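Long-range contacts in 3-methylornithine synthase (Methanosarcina barkeri, PDB 3T7V), which catalyses the radical-based isomerization of L-lysine to (3R)-3-methyl-D-ornithine, a step in pyrrolysine biosynthesis, using a [4Fe-4S] cluster and S-adenosylmethionine: residues 59-64 with 336-341; 67-72 with 86-91; 166-171 with 191-196. All blocks are in the same frame, centred on the assembly; numbering follows the deposited sequence.

Contact 1 of 3, residues 59-64 with 336-341. With MD0 (5-amino-D-isoleucine), chain D.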
loop_
_atom_site.group_PDB
_atom_site.type_symbol
_atom_site.label_atom_id
_atom_site.label_comp_id
_atom_site.label_asym_id
_atom_site.label_seq_id
_atom_site.Cartn_x
_atom_site.Cartn_y
_atom_site.Cartn_z
ATOM N N VAL A 59 -7.176 7.502 12.745
ATOM C CA VAL A 59 -6.385 7.077 11.605
ATOM C C VAL A 59 -5.343 6.084 12.122
ATOM O O VAL A 59 -4.787 6.217 13.223
ATOM C CB VAL A 59 -5.649 8.364 11.025
ATOM C CG1 VAL A 59 -4.670 7.956 9.909
ATOM C CG2 VAL A 59 -6.663 9.376 10.535
ATOM N N PHE A 60 -5.019 5.090 11.286
ATOM C CA PHE A 60 -3.980 4.106 11.602
ATOM C C PHE A 60 -2.663 4.551 10.961
ATOM O O PHE A 60 -2.683 5.300 9.964
ATOM C CB PHE A 60 -4.399 2.711 11.084
ATOM C CG PHE A 60 -5.677 2.205 11.673
ATOM C CD1 PHE A 60 -5.754 1.992 13.032
ATOM C CD2 PHE A 60 -6.779 1.981 10.871
ATOM C CE1 PHE A 60 -6.985 1.550 13.601
ATOM C CE2 PHE A 60 -7.981 1.459 11.412
ATOM C CZ PHE A 60 -8.039 1.273 12.770
ATOM N N LEU A 61 -1.540 4.131 11.526
ATOM C CA LEU A 61 -0.187 4.598 11.127
ATOM C C LEU A 61 0.720 3.387 10.886
ATOM O O LEU A 61 0.887 2.539 11.776
ATOM C CB LEU A 61 0.429 5.471 12.194
ATOM C CG LEU A 61 -0.406 6.661 12.592
ATOM C CD1 LEU A 61 0.168 7.346 13.855
ATOM C CD2 LEU A 61 -0.498 7.645 11.430
ATOM N N ASN A 62 1.307 3.273 9.683
ATOM C CA ASN A 62 2.139 2.079 9.309
ATOM C C ASN A 62 3.524 2.572 8.962
ATOM O O ASN A 62 3.696 3.461 8.069
ATOM C CB ASN A 62 1.483 1.456 8.055
ATOM C CG ASN A 62 1.998 0.059 7.705
ATOM O OD1 ASN A 62 2.662 -0.594 8.465
ATOM N ND2 ASN A 62 1.552 -0.420 6.525
ATOM N N CYS A 63 4.507 2.048 9.678
ATOM C CA CYS A 63 5.918 2.382 9.319
ATOM C C CYS A 63 6.400 1.523 8.181
ATOM O O CYS A 63 6.009 0.390 8.059
ATOM C CB CYS A 63 6.739 2.087 10.518
ATOM S SG CYS A 63 8.463 2.579 10.395
ATOM N N PHE A 64 7.204 2.059 7.312
ATOM C CA PHE A 64 7.700 1.312 6.159
ATOM C C PHE A 64 9.188 1.083 6.314
ATOM O O PHE A 64 9.988 2.048 6.374
ATOM C CB PHE A 64 7.447 2.205 4.923
ATOM C CG PHE A 64 7.893 1.538 3.636
ATOM C CD1 PHE A 64 7.288 0.337 3.259
ATOM C CD2 PHE A 64 8.892 2.071 2.831
ATOM C CE1 PHE A 64 7.665 -0.342 2.097
ATOM C CE2 PHE A 64 9.282 1.393 1.648
ATOM C CZ PHE A 64 8.673 0.204 1.310
ATOM N N MET A 336 -7.950 15.203 12.982
ATOM C CA MET A 336 -7.941 13.720 13.053
ATOM C C MET A 336 -6.968 13.316 14.134
ATOM O O MET A 336 -6.112 14.114 14.539
ATOM C CB MET A 336 -7.573 13.117 11.691
ATOM C CG MET A 336 -8.661 13.477 10.634
ATOM S SD MET A 336 -8.257 12.694 9.085
ATOM C CE MET A 336 -9.428 11.302 9.209
ATOM N N LYS A 337 -7.044 12.055 14.545
ATOM C CA LYS A 337 -6.222 11.530 15.693
ATOM C C LYS A 337 -5.788 10.094 15.436
ATOM O O LYS A 337 -6.550 9.334 14.861
ATOM C CB LYS A 337 -7.070 11.608 17.004
ATOM C CG LYS A 337 -6.457 11.167 18.318
ATOM C CD LYS A 337 -7.473 11.334 19.465
ATOM C CE LYS A 337 -6.941 10.794 20.821
ATOM N NZ LYS A 337 -5.541 11.235 21.095
ATOM N N PRO A 338 -4.608 9.702 15.898
ATOM C CA PRO A 338 -4.347 8.284 15.804
ATOM C C PRO A 338 -5.343 7.436 16.534
ATOM O O PRO A 338 -5.782 7.793 17.649
ATOM C CB PRO A 338 -2.915 8.136 16.343
ATOM C CG PRO A 338 -2.304 9.478 16.212
ATOM C CD PRO A 338 -3.465 10.451 16.438
ATOM N N ALA A 339 -5.679 6.274 15.918
ATOM C CA ALA A 339 -6.561 5.285 16.520
ATOM C C ALA A 339 -5.948 4.568 17.743
ATOM O O ALA A 339 -4.710 4.514 17.940
ATOM C CB ALA A 339 -6.950 4.242 15.467
ATOM N N ARG A 340 -6.835 3.909 18.521
ATOM C CA ARG A 340 -6.359 3.032 19.598
ATOM C C ARG A 340 -5.826 1.727 18.961
ATOM O O ARG A 340 -6.341 1.276 17.920
ATOM C CB ARG A 340 -7.507 2.605 20.480
ATOM C CG ARG A 340 -8.004 3.719 21.423
ATOM C CD ARG A 340 -8.905 3.060 22.454
ATOM N NE ARG A 340 -9.514 4.108 23.271
ATOM C CZ ARG A 340 -10.221 3.843 24.348
ATOM N NH1 ARG A 340 -10.356 2.568 24.738
ATOM N NH2 ARG A 340 -10.751 4.864 25.022
ATOM N N GLN A 341 -4.835 1.143 19.606
ATOM C CA GLN A 341 -4.297 -0.124 19.130
ATOM C C GLN A 341 -5.335 -1.217 19.088
ATOM O O GLN A 341 -5.319 -2.012 18.154
ATOM C CB GLN A 341 -3.125 -0.533 20.020
ATOM C CG GLN A 341 -2.326 -1.712 19.303
ATOM C CD GLN A 341 -1.582 -1.311 17.974
ATOM O OE1 GLN A 341 -1.291 -0.125 17.783
ATOM N NE2 GLN A 341 -1.258 -2.274 17.062
HETATM C C MD0 D . 3.805 2.518 0.704
HETATM N N MD0 D . 6.130 2.897 0.118
HETATM O O MD0 D . 3.012 2.131 1.587
HETATM C CA MD0 D . 5.178 1.928 0.649
HETATM C CB MD0 D . 5.181 0.638 -0.225
HETATM C CD MD0 D . 4.602 -1.868 0.052
HETATM N NE MD0 D . 3.766 -2.790 0.809
HETATM C CG MD0 D . 4.311 -0.435 0.492
HETATM C CG2 MD0 D . 4.663 0.850 -1.671
HETATM O OXT MD0 D . 3.513 3.376 -0.138
#

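Contact 2 of 3, residues 67-72 with 86-91. With SF4 (iron/sulfur cluster), chain B.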
loop_
_atom_site.group_PDB
_atom_site.type_symbol
_atom_site.label_atom_id
_atom_site.label_comp_id
_atom_site.label_asym_id
_atom_site.label_seq_id
_atom_site.Cartn_x
_atom_site.Cartn_y
_atom_site.Cartn_z
ATOM N N PHE A 67 13.928 -3.188 3.725
ATOM C CA PHE A 67 15.146 -3.745 4.347
ATOM C C PHE A 67 16.158 -4.337 3.354
ATOM O O PHE A 67 17.276 -4.593 3.709
ATOM C CB PHE A 67 14.813 -4.799 5.437
ATOM C CG PHE A 67 14.092 -6.016 4.962
ATOM C CD1 PHE A 67 12.726 -6.037 4.995
ATOM C CD2 PHE A 67 14.769 -7.130 4.470
ATOM C CE1 PHE A 67 12.024 -7.130 4.537
ATOM C CE2 PHE A 67 14.108 -8.249 3.973
ATOM C CZ PHE A 67 12.681 -8.257 4.023
ATOM N N SER A 68 15.718 -4.468 2.096
ATOM C CA SER A 68 16.630 -4.857 1.023
ATOM C C SER A 68 16.096 -4.368 -0.292
ATOM O O SER A 68 14.919 -4.628 -0.618
ATOM C CB SER A 68 16.814 -6.373 0.946
ATOM O OG SER A 68 17.672 -6.620 -0.201
ATOM N N THR A 69 16.943 -3.642 -1.049
ATOM C CA THR A 69 16.513 -3.110 -2.339
ATOM C C THR A 69 17.066 -3.898 -3.486
ATOM O O THR A 69 17.047 -3.437 -4.615
ATOM C CB THR A 69 16.794 -1.633 -2.499
ATOM O OG1 THR A 69 18.211 -1.473 -2.391
ATOM C CG2 THR A 69 16.105 -0.793 -1.364
ATOM N N TYR A 70 17.513 -5.122 -3.217
ATOM C CA TYR A 70 17.827 -6.052 -4.288
ATOM C C TYR A 70 16.600 -6.768 -4.805
ATOM O O TYR A 70 15.785 -7.221 -4.034
ATOM C CB TYR A 70 18.828 -7.110 -3.777
ATOM C CG TYR A 70 20.196 -6.527 -3.573
ATOM C CD1 TYR A 70 20.521 -5.903 -2.364
ATOM C CD2 TYR A 70 21.129 -6.580 -4.579
ATOM C CE1 TYR A 70 21.763 -5.324 -2.187
ATOM C CE2 TYR A 70 22.405 -5.985 -4.365
ATOM C CZ TYR A 70 22.665 -5.380 -3.151
ATOM O OH TYR A 70 23.929 -4.812 -2.982
ATOM N N CYS A 71 16.507 -6.901 -6.122
ATOM C CA CYS A 71 15.372 -7.623 -6.736
ATOM C C CYS A 71 15.824 -8.402 -7.944
ATOM O O CYS A 71 16.560 -7.862 -8.774
ATOM C CB CYS A 71 14.304 -6.664 -7.111
ATOM S SG CYS A 71 12.763 -7.602 -7.506
ATOM N N LYS A 72 15.304 -9.613 -8.077
ATOM C CA LYS A 72 15.587 -10.437 -9.250
ATOM C C LYS A 72 14.544 -10.261 -10.390
ATOM O O LYS A 72 14.704 -10.820 -11.467
ATOM C CB LYS A 72 15.736 -11.916 -8.811
ATOM C CG LYS A 72 14.451 -12.567 -8.305
ATOM C CD LYS A 72 14.907 -13.839 -7.450
ATOM C CE LYS A 72 13.657 -14.556 -6.917
ATOM N NZ LYS A 72 13.041 -15.281 -8.029
ATOM N N ILE A 86 21.701 0.509 -10.282
ATOM C CA ILE A 86 21.417 1.535 -9.284
ATOM C C ILE A 86 22.136 1.186 -7.958
ATOM O O ILE A 86 22.616 0.054 -7.774
ATOM C CB ILE A 86 19.882 1.630 -9.010
ATOM C CG1 ILE A 86 19.354 0.266 -8.528
ATOM C CG2 ILE A 86 19.126 2.104 -10.265
ATOM C CD1 ILE A 86 17.948 0.368 -7.940
ATOM N N ASN A 87 22.062 2.120 -7.040
ATOM C CA ASN A 87 22.572 1.879 -5.672
ATOM C C ASN A 87 21.556 0.901 -5.071
ATOM O O ASN A 87 20.331 1.072 -5.272
ATOM C CB ASN A 87 22.620 3.180 -4.881
ATOM C CG ASN A 87 23.023 2.943 -3.462
ATOM O OD1 ASN A 87 22.241 3.143 -2.505
ATOM N ND2 ASN A 87 24.070 2.290 -3.339
ATOM N N ARG A 88 22.057 -0.115 -4.336
ATOM C CA ARG A 88 21.208 -1.098 -3.656
ATOM C C ARG A 88 21.830 -1.413 -2.311
ATOM O O ARG A 88 23.055 -1.373 -2.139
ATOM C CB ARG A 88 21.165 -2.401 -4.411
ATOM C CG ARG A 88 20.355 -2.160 -5.713
ATOM C CD ARG A 88 20.166 -3.397 -6.454
ATOM N NE ARG A 88 19.769 -3.184 -7.824
ATOM C CZ ARG A 88 18.497 -3.282 -8.242
ATOM N NH1 ARG A 88 17.467 -3.555 -7.427
ATOM N NH2 ARG A 88 18.255 -3.140 -9.547
ATOM N N TYR A 89 20.969 -1.657 -1.318
ATOM C CA TYR A 89 21.449 -1.961 0.013
ATOM C C TYR A 89 20.726 -3.145 0.591
ATOM O O TYR A 89 19.592 -3.467 0.149
ATOM C CB TYR A 89 21.328 -0.709 0.933
ATOM C CG TYR A 89 19.893 -0.262 1.237
ATOM C CD1 TYR A 89 19.297 0.797 0.554
ATOM C CD2 TYR A 89 19.139 -0.919 2.252
ATOM C CE1 TYR A 89 18.011 1.218 0.846
ATOM C CE2 TYR A 89 17.790 -0.534 2.526
ATOM C CZ TYR A 89 17.281 0.549 1.852
ATOM O OH TYR A 89 15.980 0.918 2.148
ATOM N N ARG A 90 21.286 -3.728 1.634
ATOM C CA ARG A 90 20.652 -4.877 2.346
ATOM C C ARG A 90 21.008 -4.663 3.797
ATOM O O ARG A 90 22.186 -4.724 4.181
ATOM C CB ARG A 90 21.200 -6.178 1.806
ATOM C CG ARG A 90 20.602 -7.401 2.492
ATOM C CD ARG A 90 21.216 -8.701 1.961
ATOM N NE ARG A 90 20.975 -8.899 0.494
ATOM C CZ ARG A 90 21.881 -8.903 -0.480
ATOM N NH1 ARG A 90 23.199 -8.541 -0.251
ATOM N NH2 ARG A 90 21.534 -9.232 -1.677
ATOM N N LEU A 91 20.033 -4.279 4.614
ATOM C CA LEU A 91 20.314 -3.932 6.047
ATOM C C LEU A 91 20.893 -5.165 6.734
ATOM O O LEU A 91 20.452 -6.313 6.550
ATOM C CB LEU A 91 19.039 -3.556 6.772
ATOM C CG LEU A 91 18.323 -2.324 6.199
ATOM C CD1 LEU A 91 17.112 -2.056 7.072
ATOM C CD2 LEU A 91 19.275 -1.082 6.144
HETATM FE FE1 SF4 B . 8.683 -5.602 -6.348
HETATM FE FE2 SF4 B . 11.045 -6.110 -7.743
HETATM FE FE3 SF4 B . 10.005 -3.659 -7.928
HETATM FE FE4 SF4 B . 8.809 -5.673 -9.152
HETATM S S1 SF4 B . 10.891 -4.924 -9.624
HETATM S S2 SF4 B . 7.795 -4.093 -7.874
HETATM S S3 SF4 B . 9.132 -7.412 -7.769
HETATM S S4 SF4 B . 10.828 -4.579 -6.066
HETATM O O HOH W 1 18.254 -6.948 5.036
HETATM O O HOH W 2 18.670 1.282 -2.945
#

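Contact 3 of 3, residues 166-171 with 191-196. With SAM (S-adenosylmethionine), chain C; MD0 (5-amino-D-isoleucine), chain D.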
loop_
_atom_site.group_PDB
_atom_site.type_symbol
_atom_site.label_atom_id
_atom_site.label_comp_id
_atom_site.label_asym_id
_atom_site.label_seq_id
_atom_site.Cartn_x
_atom_site.Cartn_y
_atom_site.Cartn_z
ATOM N N LEU A 166 -0.069 -9.780 4.748
ATOM C CA LEU A 166 0.724 -9.950 3.507
ATOM C C LEU A 166 0.290 -8.893 2.510
ATOM O O LEU A 166 -0.900 -8.823 2.164
ATOM C CB LEU A 166 0.473 -11.331 2.897
ATOM C CG LEU A 166 1.149 -11.517 1.501
ATOM C CD1 LEU A 166 2.647 -11.496 1.657
ATOM C CD2 LEU A 166 0.651 -12.822 0.949
ATOM N N ALA A 167 1.232 -8.080 2.060
ATOM C CA ALA A 167 0.898 -7.093 1.002
ATOM C C ALA A 167 1.509 -7.594 -0.294
ATOM O O ALA A 167 2.732 -7.720 -0.402
ATOM C CB ALA A 167 1.482 -5.715 1.401
ATOM N N LEU A 168 0.663 -7.908 -1.239
ATOM C CA LEU A 168 1.142 -8.494 -2.517
ATOM C C LEU A 168 0.196 -7.990 -3.598
ATOM O O LEU A 168 -0.891 -8.555 -3.810
ATOM C CB LEU A 168 1.088 -10.075 -2.390
ATOM C CG LEU A 168 1.824 -10.782 -3.549
ATOM C CD1 LEU A 168 3.348 -10.610 -3.433
ATOM C CD2 LEU A 168 1.414 -12.288 -3.536
ATOM N N TYR A 169 0.570 -6.852 -4.193
ATOM C CA TYR A 169 -0.420 -6.163 -5.027
ATOM C C TYR A 169 -0.445 -6.723 -6.426
ATOM O O TYR A 169 0.561 -7.083 -6.995
ATOM C CB TYR A 169 -0.067 -4.627 -5.133
ATOM C CG TYR A 169 0.198 -3.974 -3.769
ATOM C CD1 TYR A 169 -0.454 -4.434 -2.620
ATOM C CD2 TYR A 169 1.090 -2.954 -3.653
ATOM C CE1 TYR A 169 -0.161 -3.872 -1.360
ATOM C CE2 TYR A 169 1.399 -2.392 -2.442
ATOM C CZ TYR A 169 0.793 -2.872 -1.296
ATOM O OH TYR A 169 1.116 -2.305 -0.066
ATOM N N GLN A 170 -1.658 -6.821 -6.960
ATOM C CA GLN A 170 -1.802 -7.346 -8.337
ATOM C C GLN A 170 -1.433 -6.306 -9.419
ATOM O O GLN A 170 -1.104 -6.696 -10.561
ATOM C CB GLN A 170 -3.238 -7.761 -8.586
ATOM C CG GLN A 170 -3.349 -8.795 -9.727
ATOM C CD GLN A 170 -2.791 -10.156 -9.407
ATOM O OE1 GLN A 170 -2.652 -10.523 -8.256
ATOM N NE2 GLN A 170 -2.535 -10.958 -10.451
ATOM N N GLU A 171 -1.503 -4.998 -9.060
ATOM C CA GLU A 171 -1.222 -3.845 -10.008
ATOM C C GLU A 171 -2.386 -3.594 -10.970
ATOM O O GLU A 171 -2.875 -2.468 -11.117
ATOM C CB GLU A 171 0.044 -3.939 -10.854
ATOM C CG GLU A 171 1.287 -4.432 -10.179
ATOM C CD GLU A 171 1.585 -3.715 -8.916
ATOM O OE1 GLU A 171 1.104 -2.572 -8.587
ATOM O OE2 GLU A 171 2.331 -4.314 -8.136
ATOM N N VAL A 191 -2.440 -14.162 -7.057
ATOM C CA VAL A 191 -3.765 -14.435 -6.536
ATOM C C VAL A 191 -3.725 -15.634 -5.586
ATOM O O VAL A 191 -4.304 -15.569 -4.429
ATOM C CB VAL A 191 -4.695 -14.718 -7.704
ATOM C CG1 VAL A 191 -6.044 -15.181 -7.172
ATOM C CG2 VAL A 191 -4.891 -13.450 -8.575
ATOM N N ASN A 192 -3.050 -16.710 -5.983
ATOM C CA ASN A 192 -3.015 -17.924 -5.204
ATOM C C ASN A 192 -2.235 -17.756 -3.897
ATOM O O ASN A 192 -2.576 -18.385 -2.857
ATOM C CB ASN A 192 -2.434 -19.069 -6.081
ATOM C CG ASN A 192 -3.420 -19.524 -7.140
ATOM O OD1 ASN A 192 -4.585 -19.243 -7.077
ATOM N ND2 ASN A 192 -2.913 -20.163 -8.169
ATOM N N ALA A 193 -1.160 -16.932 -3.930
ATOM C CA ALA A 193 -0.414 -16.714 -2.719
ATOM C C ALA A 193 -1.257 -15.930 -1.689
ATOM O O ALA A 193 -1.194 -16.249 -0.486
ATOM C CB ALA A 193 0.884 -15.937 -3.063
ATOM N N ARG A 194 -2.033 -14.939 -2.159
ATOM C CA ARG A 194 -2.886 -14.237 -1.191
ATOM C C ARG A 194 -3.930 -15.189 -0.629
ATOM O O ARG A 194 -4.234 -15.082 0.555
ATOM C CB ARG A 194 -3.516 -13.010 -1.849
ATOM C CG ARG A 194 -2.490 -11.893 -2.108
ATOM C CD ARG A 194 -3.207 -10.555 -2.476
ATOM N NE ARG A 194 -4.077 -10.707 -3.622
ATOM C CZ ARG A 194 -3.741 -10.624 -4.903
ATOM N NH1 ARG A 194 -4.737 -10.966 -5.751
ATOM N NH2 ARG A 194 -2.532 -10.173 -5.339
ATOM N N ARG A 195 -4.458 -16.100 -1.437
ATOM C CA ARG A 195 -5.434 -17.041 -0.930
ATOM C C ARG A 195 -4.834 -17.990 0.094
ATOM O O ARG A 195 -5.436 -18.248 1.163
ATOM C CB ARG A 195 -5.991 -17.832 -2.115
ATOM C CG ARG A 195 -6.958 -16.933 -2.892
ATOM C CD ARG A 195 -7.650 -17.606 -4.096
ATOM N NE ARG A 195 -8.041 -18.988 -3.721
ATOM C CZ ARG A 195 -7.344 -20.105 -4.007
ATOM N NH1 ARG A 195 -6.223 -20.030 -4.750
ATOM N NH2 ARG A 195 -7.785 -21.272 -3.618
ATOM N N PHE A 196 -3.616 -18.469 -0.187
ATOM C CA PHE A 196 -2.923 -19.375 0.738
ATOM C C PHE A 196 -2.673 -18.630 2.065
ATOM O O PHE A 196 -2.841 -19.174 3.151
ATOM C CB PHE A 196 -1.598 -19.877 0.132
ATOM C CG PHE A 196 -0.856 -20.812 1.069
ATOM C CD1 PHE A 196 -1.221 -22.153 1.115
ATOM C CD2 PHE A 196 0.114 -20.330 1.913
ATOM C CE1 PHE A 196 -0.548 -23.031 2.006
ATOM C CE2 PHE A 196 0.799 -21.165 2.812
ATOM C CZ PHE A 196 0.438 -22.512 2.858
HETATM N N SAM C . 8.960 -6.622 -4.436
HETATM C CA SAM C . 7.742 -6.882 -3.827
HETATM C C SAM C . 6.571 -6.805 -4.722
HETATM O O SAM C . 6.714 -6.435 -5.905
HETATM O OXT SAM C . 5.459 -7.246 -4.261
HETATM C CB SAM C . 7.309 -5.849 -3.052
HETATM C CG SAM C . 7.454 -4.438 -3.457
HETATM S SD SAM C . 5.855 -3.521 -3.407
HETATM C CE SAM C . 6.190 -2.329 -2.140
HETATM C "C5'" SAM C . 5.996 -2.513 -4.867
HETATM C "C4'" SAM C . 4.804 -2.141 -5.350
HETATM O "O4'" SAM C . 5.266 -0.660 -5.164
HETATM C "C3'" SAM C . 4.476 -2.542 -6.573
HETATM O "O3'" SAM C . 3.480 -3.450 -6.080
HETATM C "C2'" SAM C . 3.765 -1.217 -6.883
HETATM O "O2'" SAM C . 2.324 -1.243 -6.614
HETATM C "C1'" SAM C . 4.438 -0.041 -6.154
HETATM N N9 SAM C . 5.406 0.647 -7.085
HETATM C C8 SAM C . 6.602 0.218 -7.590
HETATM N N7 SAM C . 7.084 1.138 -8.412
HETATM C C5 SAM C . 6.193 2.187 -8.432
HETATM C C6 SAM C . 6.142 3.380 -9.169
HETATM N N6 SAM C . 7.089 3.730 -10.041
HETATM N N1 SAM C . 5.135 4.234 -8.931
HETATM C C2 SAM C . 4.128 3.926 -8.061
HETATM N N3 SAM C . 4.085 2.733 -7.420
HETATM C C4 SAM C . 5.144 1.883 -7.602
HETATM C C MD0 D . 3.805 2.518 0.704
HETATM N N MD0 D . 6.130 2.897 0.118
HETATM O O MD0 D . 3.012 2.131 1.587
HETATM C CA MD0 D . 5.178 1.928 0.649
HETATM C CB MD0 D . 5.181 0.638 -0.225
HETATM C CD MD0 D . 4.602 -1.868 0.052
HETATM N NE MD0 D . 3.766 -2.790 0.809
HETATM C CG MD0 D . 4.311 -0.435 0.492
HETATM C CG2 MD0 D . 4.663 0.850 -1.671
HETATM O OXT MD0 D . 3.513 3.376 -0.138
#

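Contact 1 of 3, residues 59-64 with 336-341
V59 and M336 meet with their side chains crossing at about a right angle: the methionine chain bends at its last torsion (chi3 101°), and its terminal methyl CE lies 3.6 Å from V59 CG2. A flexible thioether can turn its tip onto such a branched neighbour. F60 starts off away from 336-341, yet its ring swings back toward A339, whose CB lies obliquely to the ring, 3.3 Å from F60 CE1. Alanine suits the place because a lone CB methyl can sit this close to the ring. L61 reaches across more loosely, with its CD1 4.0 Å from P338 CG.

The backbones form one parallel bridge, V59 with P338, their side chains diverging. V59 N donates to K337 O (2.9 Å), and A339 N donates to V59 O (2.8 Å) from above the carbonyl plane. Proline, lacking an N-H, is tolerated because the bridge draws its bonds from the residues before and after it. Farther along the strand, one face of the F64 ring lies against CA of the bound 5-amino-D-isoleucine.

Strand 58-68 belongs to the parallel sheet of the TIM-barrel-type radical SAM fold, pairing also with 110-115 and 296-300, and strand 337-338 is a short addition to it near the C-terminus; helix 324-334 packs on L61 and P338, and F344 of helix 341-345 meets F60 edge-to-face.

Contact 2 of 3, residues 67-72 with 86-91
Y70 lies between two arginines: the guanidinium of R90 stacks flat on one face, planes 13° and centres 4.2 Å apart, a cation-pi pair, and the aliphatic stem of R88 makes a CH-pi contact with the other, its CB 3.7 Å from the Y70 ring centroid. Arginine serves both roles, by its flat cation and by its methylene stem. A second CH-pi contact sets T69 CG2 over a face of Y89, 3.9 Å from the centroid.

Two backbone hydrogen bonds flank the single bridge of S68 with R90: L91 N donates to F67 O, and T69 N to Y89 O at 2.9 Å, both nearly straight. The threonine hydroxyl OG1, held between its own backbone N and carbonyl carbon (chi1 61°), accepts from Y89 N at 3.0 Å and donates to a water bound also to N87 O. The extended R88 chain brings NH1 to T69 O (2.8 Å); its guanidinium also binds main-chain oxygens of Y80, N81 and N84. D118 forms a salt bridge with R90 NE and a hydrogen bond with S68 OG.

A thiolate suits iron: C71 SG binds FE2 of the cluster at 2.3 Å, and C71, C75 and C78 form the CX3CX2C motif of radical SAM enzymes. The contact lies where strand 58-68 runs out into the cluster-binding loop and the chain returns toward helix 93-103; F67 packs on strand 110-115 and helix 126-139.

Contact 3 of 3, residues 166-171 with 191-196
R194 starts with CG anti to its carbonyl carbon (chi1 -71°) and bends at chi3, while Q170, with CG anti to the backbone N (chi1 -157°), bends at chi2; the two polar ends meet with amide and guanidinium planes almost perpendicular, 89° apart. End-on, both terminal nitrogens of R194 address one atom, Q170 OE1. NH2 is the closer, 2.9 Å from OE1 and in the amide plane, whereas NH1 stands 3.3 Å away from OE1, above that plane. NH2 also donates to L168 O at 2.8 Å, so this one nitrogen ties a side chain and a backbone carbonyl together. Arginine suits the place because its broad donor edge can serve two acceptors in a buried setting, and glutamine because its other end, NE2, bonds F187 O.

An alanine in place of R194 would probably leave Q170 OE1 and L168 O without these donors, with the NE2 bond to F187 O left to hold the Q170 amide.

Packing completes the join: L168 CD2 lies 3.7 Å from A193 CB, where a small residue lets the helix approach the leucine, and the V191 CG2 methyl rests against the Q170 amide.

On the other side of the strand end the chain serves the ligands. Y169 OH accepts from NE of 5-amino-D-isoleucine (2.8 Å) and also bonds E205, while both carboxylate oxygens of E171 accept from the ribose hydroxyls of S-adenosylmethionine, OE1 from O2' at 2.7 Å. Such an active site at the C-terminal end of strand 163-167, backed by helix 187-200, is characteristic of the TIM-barrel-like radical SAM fold.

In the fold
All three contacts attach to the same parallel sheet. Contacts 1 and 2 both use strand 58-68, near its beginning and its end, with centres 28 Å apart. Contact 3 joins the end of strand 163-167 and the loop after it to helix 187-200, its centre 24 Å from that of contact 1 and 22 Å from that of contact 2. Along the chain, contact 2 closes before contact 3 opens, and both are nested within the loop that contact 1 closes by bringing strand 337-338 back to the start of the core. Contacts 1 and 3 both touch 5-amino-D-isoleucine, and contact 2 supplies one cysteine ligand, C71, of the cluster, so each reaches the active site, contact 1 through F64.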